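Local coordinates for uncharacterized protein (Ruminococcus gnavus, PDB 4QAN), which is of unknown function but adopts a cystatin-like fold, as a divergent member of the NTF2-like superfamily, and can bind a magnesium ion, at residues I313-Q324 and Q352-S360. Numbering follows the deposited sequence.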
# COMPACT_ATOMS: atom_id res chain seq x y z
N ILE A 313 -19.87 11.56 19.49
CA ILE A 313 -19.07 12.00 20.62
C ILE A 313 -19.24 13.51 20.79
O ILE A 313 -19.07 14.27 19.84
CB ILE A 313 -17.59 11.64 20.40
CG1 ILE A 313 -17.45 10.11 20.25
CG2 ILE A 313 -16.71 12.16 21.52
CD1 ILE A 313 -16.09 9.68 19.75
N GLU A 314 -19.56 13.94 22.00
CA GLU A 314 -19.65 15.35 22.27
C GLU A 314 -18.28 15.88 22.70
O GLU A 314 -17.76 15.47 23.73
CB GLU A 314 -20.69 15.61 23.35
CG GLU A 314 -20.82 17.07 23.75
CD GLU A 314 -22.01 17.32 24.63
OE1 GLU A 314 -23.14 16.92 24.25
OE2 GLU A 314 -21.83 17.91 25.71
N THR A 315 -17.69 16.77 21.89
CA THR A 315 -16.41 17.39 22.24
C THR A 315 -16.28 18.82 21.70
O THR A 315 -16.75 19.13 20.60
CB THR A 315 -15.21 16.60 21.72
OG1 THR A 315 -14.02 17.38 21.92
CG2 THR A 315 -15.35 16.29 20.22
N GLU A 316 -15.68 19.68 22.53
CA GLU A 316 -15.09 20.96 22.11
C GLU A 316 -14.56 20.99 20.66
O GLU A 316 -14.75 21.99 19.97
CB GLU A 316 -13.91 21.28 23.02
CG GLU A 316 -14.23 22.18 24.18
CD GLU A 316 -14.59 23.57 23.71
OE1 GLU A 316 -15.77 23.79 23.37
OE2 GLU A 316 -13.69 24.44 23.68
N GLU A 317 -13.89 19.91 20.26
CA GLU A 317 -13.17 19.93 18.99
C GLU A 317 -14.04 19.64 17.75
O GLU A 317 -13.56 19.77 16.61
CB GLU A 317 -11.97 18.98 19.04
CG GLU A 317 -10.94 19.35 20.10
CD GLU A 317 -10.37 20.74 19.90
OE1 GLU A 317 -9.85 21.02 18.80
OE2 GLU A 317 -10.43 21.54 20.86
N ASN A 318 -15.31 19.31 17.95
CA ASN A 318 -16.27 19.22 16.84
C ASN A 318 -16.55 20.62 16.27
O ASN A 318 -16.70 21.58 17.05
CB ASN A 318 -17.59 18.63 17.33
CG ASN A 318 -17.50 17.16 17.66
OD1 ASN A 318 -16.76 16.39 17.02
ND2 ASN A 318 -18.30 16.74 18.63
N THR A 319 -16.61 20.72 14.94
CA THR A 319 -16.99 21.95 14.22
C THR A 319 -18.21 21.66 13.36
O THR A 319 -18.71 20.52 13.34
CB THR A 319 -15.85 22.45 13.31
OG1 THR A 319 -15.72 21.58 12.16
CG2 THR A 319 -14.54 22.50 14.06
N GLU A 320 -18.69 22.66 12.62
CA GLU A 320 -19.87 22.43 11.79
C GLU A 320 -19.55 21.44 10.66
O GLU A 320 -20.47 20.80 10.12
CB GLU A 320 -20.44 23.74 11.24
CG GLU A 320 -21.96 23.74 11.13
CD GLU A 320 -22.66 24.14 12.42
OE1 GLU A 320 -22.14 23.82 13.51
OE2 GLU A 320 -23.73 24.78 12.34
N THR A 321 -18.27 21.25 10.35
CA THR A 321 -17.86 20.35 9.27
C THR A 321 -17.05 19.10 9.67
O THR A 321 -16.89 18.18 8.85
CB THR A 321 -17.10 21.13 8.19
OG1 THR A 321 -15.93 21.72 8.75
CG2 THR A 321 -17.99 22.22 7.58
N VAL A 322 -16.55 19.05 10.90
CA VAL A 322 -15.82 17.88 11.37
C VAL A 322 -16.38 17.36 12.69
O VAL A 322 -16.51 18.10 13.66
CB VAL A 322 -14.30 18.15 11.43
CG1 VAL A 322 -13.56 17.05 12.16
CG2 VAL A 322 -13.77 18.23 10.00
N LYS A 323 -16.73 16.07 12.71
CA LYS A 323 -17.38 15.46 13.85
C LYS A 323 -16.80 14.09 14.21
O LYS A 323 -16.47 13.29 13.33
CB LYS A 323 -18.87 15.35 13.60
CG LYS A 323 -19.52 16.70 13.39
CD LYS A 323 -21.03 16.65 13.42
CE LYS A 323 -21.61 18.05 13.25
NZ LYS A 323 -21.37 18.94 14.43
N GLN A 324 -16.68 13.83 15.50
CA GLN A 324 -16.18 12.55 15.98
C GLN A 324 -17.33 11.63 16.41
O GLN A 324 -18.29 12.05 17.07
CB GLN A 324 -15.22 12.74 17.14
CG GLN A 324 -13.86 13.25 16.71
CD GLN A 324 -12.96 13.53 17.89
OE1 GLN A 324 -12.61 12.63 18.64
NE2 GLN A 324 -12.57 14.78 18.04
N GLN A 352 -12.81 11.06 7.68
CA GLN A 352 -11.50 11.73 7.68
C GLN A 352 -10.41 10.82 8.25
O GLN A 352 -9.35 10.68 7.65
CB GLN A 352 -11.55 13.04 8.44
CG GLN A 352 -10.22 13.78 8.51
CD GLN A 352 -10.38 15.17 9.08
OE1 GLN A 352 -9.92 15.45 10.18
NE2 GLN A 352 -11.05 16.05 8.35
N SER A 353 -10.70 10.16 9.36
CA SER A 353 -9.79 9.16 9.93
C SER A 353 -10.50 8.13 10.79
O SER A 353 -11.64 8.32 11.21
CB SER A 353 -8.68 9.84 10.76
OG SER A 353 -9.20 10.30 11.99
N LEU A 354 -9.82 7.03 11.02
CA LEU A 354 -10.29 5.97 11.87
C LEU A 354 -9.81 6.20 13.31
O LEU A 354 -9.40 5.27 14.00
CB LEU A 354 -9.84 4.61 11.32
CG LEU A 354 -10.34 4.30 9.90
CD1 LEU A 354 -9.81 2.98 9.34
CD2 LEU A 354 -11.87 4.34 9.84
N SER A 355 -9.90 7.46 13.76
CA SER A 355 -9.52 7.83 15.11
C SER A 355 -10.60 8.71 15.72
O SER A 355 -11.42 9.30 15.02
CB SER A 355 -8.21 8.62 15.10
OG SER A 355 -8.40 9.88 14.49
N ALA A 356 -10.58 8.80 17.03
CA ALA A 356 -11.36 9.79 17.76
C ALA A 356 -10.53 10.27 18.94
O ALA A 356 -10.64 9.73 20.05
CB ALA A 356 -12.67 9.20 18.21
N PRO A 357 -9.72 11.32 18.73
CA PRO A 357 -8.85 11.84 19.76
C PRO A 357 -9.61 12.17 21.04
O PRO A 357 -9.07 12.03 22.14
CB PRO A 357 -8.30 13.13 19.15
CG PRO A 357 -8.40 12.94 17.70
CD PRO A 357 -9.57 12.05 17.45
N ALA A 358 -10.86 12.58 20.89
CA ALA A 358 -11.70 12.99 22.02
C ALA A 358 -11.96 11.87 23.04
O ALA A 358 -12.29 12.15 24.20
CB ALA A 358 -13.01 13.55 21.49
N LEU A 359 -11.84 10.63 22.61
CA LEU A 359 -11.92 9.46 23.49
C LEU A 359 -10.58 8.73 23.55
O LEU A 359 -10.53 7.56 23.94
CB LEU A 359 -12.98 8.49 22.97
CG LEU A 359 -14.45 8.94 23.04
CD1 LEU A 359 -15.33 7.85 22.45
CD2 LEU A 359 -14.87 9.27 24.46
N SER A 360 -9.50 9.42 23.18
CA SER A 360 -8.15 8.87 23.16
C SER A 360 -7.98 7.66 22.24
O SER A 360 -7.07 6.85 22.44
CB SER A 360 -7.68 8.54 24.58
OG SER A 360 -6.38 7.98 24.55
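Gln-324 sets its CG beside the backbone N (chi1 -75°) and runs extended beyond it, which carries its amide to the 3-10 segment 357-358; Ile-313 sets CG1 anti to its carbonyl carbon (chi1 -60°), and the extended end carries CD1 to Leu-359. Both belong to the antiparallel hairpin of strands 305-314 and 322-331 in the mixed sheet of a cystatin-like fold, and the chain leaving strand 349-353 packs over its end. Ala-358 N donates to Gln-324 OE1 (2.9 Å), in the carbonyl plane and on a lone pair, with an N-H...O angle of 157°. Glutamine suits this buried place because it has both the length and the acceptor to meet a turn amide. Pro-357, which has no N-H to give, lays its CD 3.3 Å from the same Gln-324 OE1. Small side chains let the turn sit close: the Ala-358 methyl lies against Thr-315 CB at 3.8 Å, and that of Ala-356 approaches Ile-313 CD1. Asn-318 braces the hairpin loop, its ND2 donating to Ile-313 O in the carbonyl plane while its OD1 accepts from Gln-324 N. Val-322 CG2 lies 3.9 Å from Gln-352 NE2, a branched side chain suited to a strand met by a long, exposed one crossing at about a right angle. Ser-360, directly after Leu-359, is a magnesium ligand in this protein, though no ion is bound here. Ile-313 and Leu-359 meet tip to tip, their CD1 atoms a doubtfully short 3.3 Å apart.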